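Local coordinates for protein fimbrium subunit Fim1C (Bacteroides vulgatus, PDB 4QB7) that is probably a component of the fimbrium tip, part of the cell-surface filaments that mediate adhesion and biofilm formation, at residues Phe126-Ser131 with Tyr269-Asn274; His166-Ile171 with Asp213-Ile218; Ile289-Val294 with Ile336-Glu341. All coordinates share one frame; numbering follows the deposited sequence.

Contacts 1 and 2 lie together near the middle of this elongated chain, their centres about 8 Å apart, whereas contact 3 sits about 26 Å from the centre of contact 1 and about 30 Å from that of contact 2. Along the sequence contact 2 is nested inside the loop closed by contact 1, and contact 3 follows both. The first two touch directly: Trp215 of contact 2 packs against Phe126 and Pro272 of contact 1. All three reach the large mixed sheet, through strands 259-270, 159-178 and 338-346. Contacts 1 and 2 join it to the sheet of strands 123-127 and 214-217, contact 3 to that of strand 286-296, making it common to two separate packing regions.

Contact 1 of 3, residues Phe126-Ser131 with Tyr269-Asn274; sequences FEVKTS and YFIPVN
Phe126 and Val128 meet Ile271 in a small, buried, apolar contact near the middle of the chain, where two strands from different sheets come to their ends. Strand 123-127 belongs to a five-stranded antiparallel sheet and gives way to loop after Glu127; strand 259-270 belongs to the large mixed sheet and ends at Phe270, just before Ile271. The isoleucine does most of the reaching. Its CG1 is placed beside the backbone N, opposite the carbonyl carbon (chi1 -63°), and a nearly extended second torsion (chi2 161°) carries CD1 onward to the facing segment. There the methyl lies 3.8 Å from CG2 of Val128, the two side chains meeting at a slant, while Ile271 CG1 stays 3.9 Å from the same Val128 CG2.

Phe126 adds its ring. With CG trans to the main-chain nitrogen (chi1 -180°), the ring is directed toward the other segment. It meets the isoleucine by an edge: CD2 lies 3.9 Å from Ile271 CG1, which sits near the ring plane, the two side chains running antiparallel alongside one another. The backbone of Phe126 helps to close the same patch, since its carbonyl O comes 3.6 Å from Ile271 CD1. A looser touch, 4.2 Å from Val128 CG1 to the carbonyl O of Tyr269, marks the border with the end of strand 259-270.

Ile271 also packs on Tyr203 and Ala206 of strand 203-209, and Phe126 on Leu168 of strand 159-178, so the core continues beyond the two segments. Backbone pairing takes place elsewhere, Val128 with Asn204 and Phe270 with Thr169. Between the two segments, cohesion therefore probably comes from burial of hydrocarbon, and the lack of polar bonds imposes little directionality.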
loop_
_atom_site.group_PDB
_atom_site.type_symbol
_atom_site.label_atom_id
_atom_site.label_comp_id
_atom_site.label_asym_id
_atom_site.label_seq_id
_atom_site.Cartn_x
_atom_site.Cartn_y
_atom_site.Cartn_z
ATOM N N PHE A 126 -3.513 12.029 2.200
ATOM C CA PHE A 126 -3.825 10.683 2.631
ATOM C C PHE A 126 -3.236 10.350 4.012
ATOM O O PHE A 126 -2.072 10.655 4.294
ATOM C CB PHE A 126 -3.298 9.715 1.563
ATOM C CG PHE A 126 -3.520 8.237 1.801
ATOM C CD1 PHE A 126 -4.770 7.662 1.596
ATOM C CD2 PHE A 126 -2.461 7.408 2.151
ATOM C CE1 PHE A 126 -4.970 6.300 1.810
ATOM C CE2 PHE A 126 -2.662 6.044 2.349
ATOM C CZ PHE A 126 -3.914 5.499 2.179
ATOM N N GLU A 127 -4.070 9.721 4.866
ATOM C CA GLU A 127 -3.721 9.235 6.203
ATOM C C GLU A 127 -3.818 7.719 6.222
ATOM O O GLU A 127 -4.763 7.151 5.675
ATOM C CB GLU A 127 -4.614 9.845 7.294
ATOM C CG GLU A 127 -3.989 9.736 8.676
ATOM C CD GLU A 127 -4.865 9.950 9.897
ATOM O OE1 GLU A 127 -5.942 10.577 9.779
ATOM O OE2 GLU A 127 -4.455 9.496 10.988
ATOM N N VAL A 128 -2.827 7.065 6.812
ATOM C CA VAL A 128 -2.766 5.610 6.938
ATOM C C VAL A 128 -3.740 5.168 8.038
ATOM O O VAL A 128 -3.687 5.686 9.153
ATOM C CB VAL A 128 -1.319 5.120 7.202
ATOM C CG1 VAL A 128 -1.273 3.615 7.385
ATOM C CG2 VAL A 128 -0.391 5.535 6.069
ATOM N N LYS A 129 -4.642 4.225 7.693
ATOM C CA LYS A 129 -5.652 3.627 8.570
ATOM C C LYS A 129 -4.972 2.520 9.397
ATOM O O LYS A 129 -4.534 1.522 8.835
ATOM C CB LYS A 129 -6.794 3.071 7.698
ATOM C CG LYS A 129 -8.208 3.334 8.179
ATOM C CD LYS A 129 -9.178 3.219 6.997
ATOM C CE LYS A 129 -10.628 3.212 7.422
ATOM N NZ LYS A 129 -11.556 3.684 6.348
ATOM N N THR A 130 -4.847 2.709 10.724
ATOM C CA THR A 130 -4.192 1.729 11.629
ATOM C C THR A 130 -5.209 0.877 12.422
ATOM O O THR A 130 -4.807 -0.071 13.083
ATOM C CB THR A 130 -3.249 2.439 12.602
ATOM O OG1 THR A 130 -4.014 3.330 13.419
ATOM C CG2 THR A 130 -2.133 3.210 11.892
ATOM N N SER A 131 -6.514 1.200 12.322
ATOM C CA SER A 131 -7.619 0.539 13.016
ATOM C C SER A 131 -7.801 -0.906 12.565
ATOM O O SER A 131 -7.301 -1.289 11.504
ATOM C CB SER A 131 -8.914 1.321 12.811
ATOM O OG SER A 131 -9.361 1.293 11.464
ATOM N N TYR A 269 0.167 -1.625 3.815
ATOM C CA TYR A 269 0.296 -0.595 2.766
ATOM C C TYR A 269 0.597 0.724 3.400
ATOM O O TYR A 269 -0.278 1.324 4.029
ATOM C CB TYR A 269 -0.983 -0.489 1.895
ATOM C CG TYR A 269 -1.559 -1.818 1.473
ATOM C CD1 TYR A 269 -0.941 -2.588 0.497
ATOM C CD2 TYR A 269 -2.715 -2.317 2.065
ATOM C CE1 TYR A 269 -1.460 -3.825 0.110
ATOM C CE2 TYR A 269 -3.261 -3.544 1.666
ATOM C CZ TYR A 269 -2.619 -4.298 0.697
ATOM O OH TYR A 269 -3.103 -5.526 0.336
ATOM N N PHE A 270 1.828 1.195 3.224
ATOM C CA PHE A 270 2.292 2.446 3.836
ATOM C C PHE A 270 2.599 3.527 2.821
ATOM O O PHE A 270 2.921 3.191 1.683
ATOM C CB PHE A 270 3.595 2.162 4.621
ATOM C CG PHE A 270 3.438 1.418 5.921
ATOM C CD1 PHE A 270 3.055 2.083 7.078
ATOM C CD2 PHE A 270 3.687 0.056 5.995
ATOM C CE1 PHE A 270 2.900 1.389 8.283
ATOM C CE2 PHE A 270 3.570 -0.630 7.209
ATOM C CZ PHE A 270 3.174 0.041 8.343
ATOM N N ILE A 271 2.585 4.828 3.263
ATOM C CA ILE A 271 3.081 5.963 2.485
ATOM C C ILE A 271 4.591 5.638 2.328
ATOM O O ILE A 271 5.246 5.277 3.327
ATOM C CB ILE A 271 2.789 7.339 3.138
ATOM C CG1 ILE A 271 1.277 7.596 3.257
ATOM C CG2 ILE A 271 3.455 8.463 2.347
ATOM C CD1 ILE A 271 0.896 8.621 4.224
ATOM N N PRO A 272 5.119 5.601 1.080
ATOM C CA PRO A 272 6.520 5.182 0.897
ATOM C C PRO A 272 7.532 6.151 1.513
ATOM O O PRO A 272 7.188 7.297 1.853
ATOM C CB PRO A 272 6.661 5.112 -0.630
ATOM C CG PRO A 272 5.665 6.065 -1.139
ATOM C CD PRO A 272 4.498 5.974 -0.211
ATOM N N VAL A 273 8.774 5.690 1.671
ATOM C CA VAL A 273 9.852 6.544 2.182
ATOM C C VAL A 273 10.647 7.014 0.952
ATOM O O VAL A 273 11.038 6.187 0.124
ATOM C CB VAL A 273 10.747 5.840 3.252
ATOM C CG1 VAL A 273 11.882 6.745 3.686
ATOM C CG2 VAL A 273 9.925 5.430 4.469
ATOM N N ASN A 274 10.848 8.329 0.812
ATOM C CA ASN A 274 11.594 8.942 -0.295
ATOM C C ASN A 274 11.115 8.458 -1.657
ATOM O O ASN A 274 11.926 8.222 -2.555
ATOM C CB ASN A 274 13.092 8.704 -0.144
ATOM C CG ASN A 274 13.658 9.378 1.058
ATOM O OD1 ASN A 274 13.353 10.537 1.354
ATOM N ND2 ASN A 274 14.474 8.650 1.790
#

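Contact 2 of 3, residues His166-Ile171 with Asp213-Ile218; sequences HVLTQI and DTWEAI. With SO4 (sulfate ion), chain Q.
Trp215 and Val167 share the one hydrogen bond of this buried contact. The indole NE1 donates to the carbonyl O of Val167 over 2.8 Å, with an N-H...O angle of 159°. The acceptor lies close to the ring plane, at the edge of the indole, but the donor stands well above the carbonyl plane (43° out of it). The bond gives the buried indole N-H a partner and limits how the ring can turn.

Apolar contacts gather on the benzo side of the indole. Trp215 CZ2 is 3.7 Å from CD2 of Leu168, which approaches the ring obliquely, and 4.0 Å from CG2 of Val167, whose side chain runs across it at about a right angle.

Charge enters at Asp213, whose OD1 lies 3.9 Å from Val167 CG1. That oxygen has its polar partners outside the two segments: a salt bridge to Lys321 and a hydrogen bond from Tyr208. At the far end, Ala217 N makes weak hydrogen bonds to a sulfate, probably from the crystallisation liquor.

Asp213 and Thr214 form a G1 beta bulge opposite Lys209, opening strand 214-217 beside strand 203-209; the tryptophan bridges from there to the break at Val167 and Leu168 within strand 159-178 of the mixed sheet.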
loop_
_atom_site.group_PDB
_atom_site.type_symbol
_atom_site.label_atom_id
_atom_site.label_comp_id
_atom_site.label_asym_id
_atom_site.label_seq_id
_atom_site.Cartn_x
_atom_site.Cartn_y
_atom_site.Cartn_z
ATOM N N HIS A 166 -0.164 1.392 -8.166
ATOM C CA HIS A 166 -0.076 1.373 -6.693
ATOM C C HIS A 166 0.965 2.402 -6.265
ATOM O O HIS A 166 2.148 2.293 -6.636
ATOM C CB HIS A 166 0.256 -0.025 -6.190
ATOM C CG HIS A 166 -0.786 -1.050 -6.542
ATOM N ND1 HIS A 166 -1.903 -1.254 -5.748
ATOM C CD2 HIS A 166 -0.832 -1.913 -7.577
ATOM C CE1 HIS A 166 -2.588 -2.226 -6.326
ATOM N NE2 HIS A 166 -1.985 -2.654 -7.430
ATOM N N VAL A 167 0.506 3.469 -5.588
ATOM C CA VAL A 167 1.363 4.607 -5.237
ATOM C C VAL A 167 1.952 4.490 -3.819
ATOM O O VAL A 167 2.746 5.341 -3.413
ATOM C CB VAL A 167 0.625 5.942 -5.448
ATOM C CG1 VAL A 167 0.217 6.090 -6.912
ATOM C CG2 VAL A 167 -0.583 6.082 -4.519
ATOM N N LEU A 168 1.590 3.434 -3.085
ATOM C CA LEU A 168 2.099 3.174 -1.732
ATOM C C LEU A 168 3.213 2.108 -1.788
ATOM O O LEU A 168 3.629 1.700 -2.880
ATOM C CB LEU A 168 0.936 2.670 -0.829
ATOM C CG LEU A 168 -0.250 3.576 -0.594
ATOM C CD1 LEU A 168 -1.261 2.897 0.273
ATOM C CD2 LEU A 168 0.167 4.880 0.043
ATOM N N THR A 169 3.700 1.672 -0.615
ATOM C CA THR A 169 4.651 0.578 -0.520
ATOM C C THR A 169 3.910 -0.602 0.124
ATOM O O THR A 169 3.088 -0.410 1.039
ATOM C CB THR A 169 5.954 0.974 0.189
ATOM O OG1 THR A 169 6.910 -0.050 -0.049
ATOM C CG2 THR A 169 5.802 1.172 1.671
ATOM N N GLN A 170 4.149 -1.803 -0.383
ATOM C CA GLN A 170 3.555 -2.987 0.221
ATOM C C GLN A 170 4.589 -3.807 1.006
ATOM O O GLN A 170 5.682 -4.055 0.490
ATOM C CB GLN A 170 2.909 -3.883 -0.831
ATOM C CG GLN A 170 1.999 -4.915 -0.186
ATOM C CD GLN A 170 1.525 -5.966 -1.129
ATOM O OE1 GLN A 170 1.528 -7.148 -0.817
ATOM N NE2 GLN A 170 1.060 -5.580 -2.286
ATOM N N ILE A 171 4.245 -4.217 2.247
ATOM C CA ILE A 171 5.016 -5.174 3.055
ATOM C C ILE A 171 4.207 -6.437 2.867
ATOM O O ILE A 171 3.176 -6.611 3.540
ATOM C CB ILE A 171 5.290 -4.781 4.542
ATOM C CG1 ILE A 171 5.927 -3.376 4.700
ATOM C CG2 ILE A 171 6.110 -5.837 5.244
ATOM C CD1 ILE A 171 6.999 -2.949 3.594
ATOM N N ASP A 213 3.474 12.407 -9.992
ATOM C CA ASP A 213 3.304 11.098 -9.377
ATOM C C ASP A 213 4.316 10.891 -8.195
ATOM O O ASP A 213 5.074 9.922 -8.150
ATOM C CB ASP A 213 3.405 10.004 -10.465
ATOM C CG ASP A 213 3.370 8.564 -10.014
ATOM O OD1 ASP A 213 2.551 8.239 -9.137
ATOM O OD2 ASP A 213 4.167 7.764 -10.541
ATOM N N THR A 214 4.330 11.842 -7.257
ATOM C CA THR A 214 5.190 11.801 -6.084
ATOM C C THR A 214 4.433 12.258 -4.859
ATOM O O THR A 214 3.454 13.007 -4.953
ATOM C CB THR A 214 6.482 12.671 -6.227
ATOM O OG1 THR A 214 6.150 14.043 -6.269
ATOM C CG2 THR A 214 7.365 12.296 -7.395
ATOM N N TRP A 215 4.931 11.806 -3.698
ATOM C CA TRP A 215 4.502 12.143 -2.351
ATOM C C TRP A 215 5.396 13.224 -1.761
ATOM O O TRP A 215 6.621 13.224 -1.957
ATOM C CB TRP A 215 4.594 10.905 -1.447
ATOM C CG TRP A 215 3.561 9.863 -1.708
ATOM C CD1 TRP A 215 3.707 8.736 -2.456
ATOM C CD2 TRP A 215 2.219 9.837 -1.194
ATOM N NE1 TRP A 215 2.551 7.990 -2.415
ATOM C CE2 TRP A 215 1.617 8.650 -1.658
ATOM C CE3 TRP A 215 1.474 10.692 -0.367
ATOM C CZ2 TRP A 215 0.316 8.287 -1.307
ATOM C CZ3 TRP A 215 0.179 10.336 -0.027
ATOM C CH2 TRP A 215 -0.389 9.153 -0.501
ATOM N N GLU A 216 4.789 14.109 -0.987
ATOM C CA GLU A 216 5.498 15.131 -0.235
ATOM C C GLU A 216 4.850 15.237 1.168
ATOM O O GLU A 216 3.774 14.683 1.383
ATOM C CB GLU A 216 5.546 16.457 -0.992
ATOM C CG GLU A 216 4.192 17.040 -1.331
ATOM C CD GLU A 216 4.235 18.502 -1.719
ATOM O OE1 GLU A 216 5.144 18.878 -2.492
ATOM O OE2 GLU A 216 3.374 19.274 -1.240
ATOM N N ALA A 217 5.519 15.894 2.127
ATOM C CA ALA A 217 5.003 16.046 3.490
ATOM C C ALA A 217 3.797 16.957 3.522
ATOM O O ALA A 217 3.638 17.793 2.624
ATOM C CB ALA A 217 6.080 16.614 4.395
ATOM N N ILE A 218 2.972 16.843 4.585
ATOM C CA ILE A 218 1.859 17.775 4.758
ATOM C C ILE A 218 2.462 19.131 5.232
ATOM O O ILE A 218 3.571 19.169 5.764
ATOM C CB ILE A 218 0.680 17.265 5.640
ATOM C CG1 ILE A 218 1.101 16.847 7.032
ATOM C CG2 ILE A 218 -0.107 16.182 4.946
ATOM C CD1 ILE A 218 0.062 17.167 8.075
HETATM S S SO4 Q . 9.158 16.055 1.138
HETATM O O1 SO4 Q . 10.573 15.830 1.478
HETATM O O2 SO4 Q . 8.643 17.253 1.820
HETATM O O3 SO4 Q . 9.038 16.227 -0.314
HETATM O O4 SO4 Q . 8.397 14.878 1.541
#

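Contact 3 of 3, residues Ile289-Val294 with Ile336-Glu341; sequences INYDIV and IKITVE. With SO4 (sulfate ion), chain J; SO4 (sulfate ion), chain K.
Tyr291 and Ile338 are turned toward each other by their torsions. The tyrosine CG sits between its own backbone N and carbonyl carbon (chi1 58°), which directs the ring across to the facing strand. Ile338 answers with CG1 beside its backbone N (chi1 -56°) and a fully extended second torsion (chi2 -177°), so that CD1 becomes the leading atom of the contact.

That single methyl serves two partners. It lies 3.9 Å from CE1 of Tyr291, approaching the ring at an oblique angle, and 3.7 Å from CG2 of Ile289, with the two isoleucine side chains crossing at a slant. Ile289 and Tyr291, two residues apart on an extended strand, point the same way and offer one apolar surface to the methyl.

The polar end of the tyrosine finds its partner in a sulfate, probably from the crystallisation liquor: OH donates to sulfate O4 over 2.7 Å, and that oxygen lies in the ring plane, at the edge. Substituting an alanine for Tyr291 removes ring and hydroxyl together, which would probably open a gap beside Ile338 CD1 and leave the sulfate without this donor. Asn290, whose side chain belongs to the other side of the strand, grips a second sulfate, likewise probably from the crystallisation liquor, with ND2 2.7 Å from its O3.

Strand 286-296 lies in an antiparallel sheet between strands 186-196 and 301-313, while strand 338-346 pairs with strand 323-331 in the mixed sheet. The contact thus spans two facing layers, consistent with a beta-sandwich, as in the transthyretin clan to which the family is assigned. Leu329 of strand 323-331 touches both Ile289 and Ile338, and Ile331 touches Tyr291, extending the same interlayer core toward the neighbouring strand.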
loop_
_atom_site.group_PDB
_atom_site.type_symbol
_atom_site.label_atom_id
_atom_site.label_comp_id
_atom_site.label_asym_id
_atom_site.label_seq_id
_atom_site.Cartn_x
_atom_site.Cartn_y
_atom_site.Cartn_z
ATOM N N ILE A 289 11.134 -7.935 17.347
ATOM C CA ILE A 289 10.557 -9.274 17.290
ATOM C C ILE A 289 10.649 -9.980 18.640
ATOM O O ILE A 289 11.586 -9.740 19.429
ATOM C CB ILE A 289 11.212 -10.093 16.149
ATOM C CG1 ILE A 289 10.363 -11.337 15.776
ATOM C CG2 ILE A 289 12.685 -10.410 16.434
ATOM C CD1 ILE A 289 10.745 -12.066 14.483
ATOM N N ASN A 290 9.626 -10.835 18.908
ATOM C CA ASN A 290 9.496 -11.679 20.110
ATOM C C ASN A 290 9.399 -13.125 19.670
ATOM O O ASN A 290 8.614 -13.430 18.782
ATOM C CB ASN A 290 8.248 -11.297 20.908
ATOM C CG ASN A 290 8.238 -9.925 21.505
ATOM O OD1 ASN A 290 9.093 -9.079 21.242
ATOM N ND2 ASN A 290 7.269 -9.684 22.370
ATOM N N TYR A 291 10.195 -14.003 20.230
ATOM C CA TYR A 291 10.175 -15.413 19.833
ATOM C C TYR A 291 10.633 -16.299 20.980
ATOM O O TYR A 291 11.340 -15.846 21.884
ATOM C CB TYR A 291 11.002 -15.688 18.547
ATOM C CG TYR A 291 12.454 -15.287 18.619
ATOM C CD1 TYR A 291 12.841 -13.965 18.422
ATOM C CD2 TYR A 291 13.452 -16.234 18.842
ATOM C CE1 TYR A 291 14.184 -13.589 18.462
ATOM C CE2 TYR A 291 14.799 -15.868 18.901
ATOM C CZ TYR A 291 15.159 -14.542 18.707
ATOM O OH TYR A 291 16.472 -14.153 18.742
ATOM N N ASP A 292 10.167 -17.558 20.952
ATOM C CA ASP A 292 10.441 -18.600 21.945
ATOM C C ASP A 292 11.143 -19.760 21.301
ATOM O O ASP A 292 10.715 -20.208 20.238
ATOM C CB ASP A 292 9.110 -19.068 22.567
ATOM C CG ASP A 292 8.347 -17.986 23.319
ATOM O OD1 ASP A 292 8.996 -17.050 23.839
ATOM O OD2 ASP A 292 7.100 -18.097 23.422
ATOM N N ILE A 293 12.242 -20.228 21.910
ATOM C CA ILE A 293 12.997 -21.408 21.459
ATOM C C ILE A 293 12.653 -22.502 22.446
ATOM O O ILE A 293 13.013 -22.410 23.619
ATOM C CB ILE A 293 14.515 -21.164 21.292
ATOM C CG1 ILE A 293 14.773 -19.886 20.438
ATOM C CG2 ILE A 293 15.208 -22.426 20.680
ATOM C CD1 ILE A 293 16.175 -19.391 20.519
ATOM N N VAL A 294 11.841 -23.463 22.001
ATOM C CA VAL A 294 11.272 -24.511 22.855
ATOM C C VAL A 294 11.969 -25.822 22.629
ATOM O O VAL A 294 11.938 -26.332 21.518
ATOM C CB VAL A 294 9.744 -24.634 22.573
ATOM C CG1 VAL A 294 9.096 -25.721 23.427
ATOM C CG2 VAL A 294 9.050 -23.300 22.770
ATOM N N ILE A 336 23.690 -13.715 18.589
ATOM C CA ILE A 336 22.636 -12.742 18.946
ATOM C C ILE A 336 21.860 -12.451 17.666
ATOM O O ILE A 336 20.665 -12.664 17.602
ATOM C CB ILE A 336 23.326 -11.438 19.526
ATOM C CG1 ILE A 336 24.128 -11.705 20.807
ATOM C CG2 ILE A 336 22.384 -10.235 19.681
ATOM C CD1 ILE A 336 25.720 -11.657 20.576
ATOM N N LYS A 337 22.599 -12.015 16.644
ATOM C CA LYS A 337 22.255 -11.621 15.278
ATOM C C LYS A 337 21.014 -12.279 14.656
ATOM O O LYS A 337 20.759 -13.478 14.811
ATOM C CB LYS A 337 23.458 -11.969 14.388
ATOM C CG LYS A 337 23.729 -11.016 13.225
ATOM C CD LYS A 337 24.958 -11.510 12.428
ATOM C CE LYS A 337 25.545 -10.493 11.472
ATOM N NZ LYS A 337 26.761 -11.017 10.791
ATOM N N ILE A 338 20.255 -11.443 13.936
ATOM C CA ILE A 338 19.129 -11.753 13.041
ATOM C C ILE A 338 19.446 -10.980 11.790
ATOM O O ILE A 338 19.561 -9.758 11.876
ATOM C CB ILE A 338 17.696 -11.465 13.547
ATOM C CG1 ILE A 338 17.381 -12.151 14.868
ATOM C CG2 ILE A 338 16.699 -11.857 12.471
ATOM C CD1 ILE A 338 15.886 -11.923 15.361
ATOM N N THR A 339 19.670 -11.666 10.665
ATOM C CA THR A 339 20.014 -10.981 9.414
ATOM C C THR A 339 18.774 -10.902 8.528
ATOM O O THR A 339 17.895 -11.745 8.649
ATOM C CB THR A 339 21.213 -11.635 8.727
ATOM O OG1 THR A 339 20.905 -12.975 8.420
ATOM C CG2 THR A 339 22.441 -11.607 9.582
ATOM N N VAL A 340 18.691 -9.859 7.669
ATOM C CA VAL A 340 17.519 -9.588 6.843
ATOM C C VAL A 340 17.847 -9.567 5.363
ATOM O O VAL A 340 18.865 -9.020 4.962
ATOM C CB VAL A 340 16.858 -8.231 7.270
ATOM C CG1 VAL A 340 15.581 -7.926 6.483
ATOM C CG2 VAL A 340 16.564 -8.213 8.753
ATOM N N GLU A 341 16.941 -10.124 4.556
ATOM C CA GLU A 341 16.960 -10.065 3.097
ATOM C C GLU A 341 15.706 -9.348 2.668
ATOM O O GLU A 341 14.607 -9.765 3.038
ATOM C CB GLU A 341 17.013 -11.448 2.417
ATOM C CG GLU A 341 18.149 -12.375 2.806
ATOM C CD GLU A 341 17.977 -13.774 2.236
ATOM O OE1 GLU A 341 18.189 -13.939 1.012
ATOM O OE2 GLU A 341 17.580 -14.691 2.997
HETATM S S SO4 J . 19.320 -16.493 19.160
HETATM O O1 SO4 J . 19.352 -17.882 18.700
HETATM O O2 SO4 J . 20.285 -16.352 20.255
HETATM O O3 SO4 J . 19.638 -15.575 18.053
HETATM O O4 SO4 J . 18.000 -16.163 19.659
HETATM S S SO4 K . 4.799 -11.993 23.238
HETATM O O1 SO4 K . 5.435 -13.259 23.306
HETATM O O2 SO4 K . 5.290 -11.204 24.346
HETATM O O3 SO4 K . 5.193 -11.381 22.006
HETATM O O4 SO4 K . 3.318 -12.163 23.295
#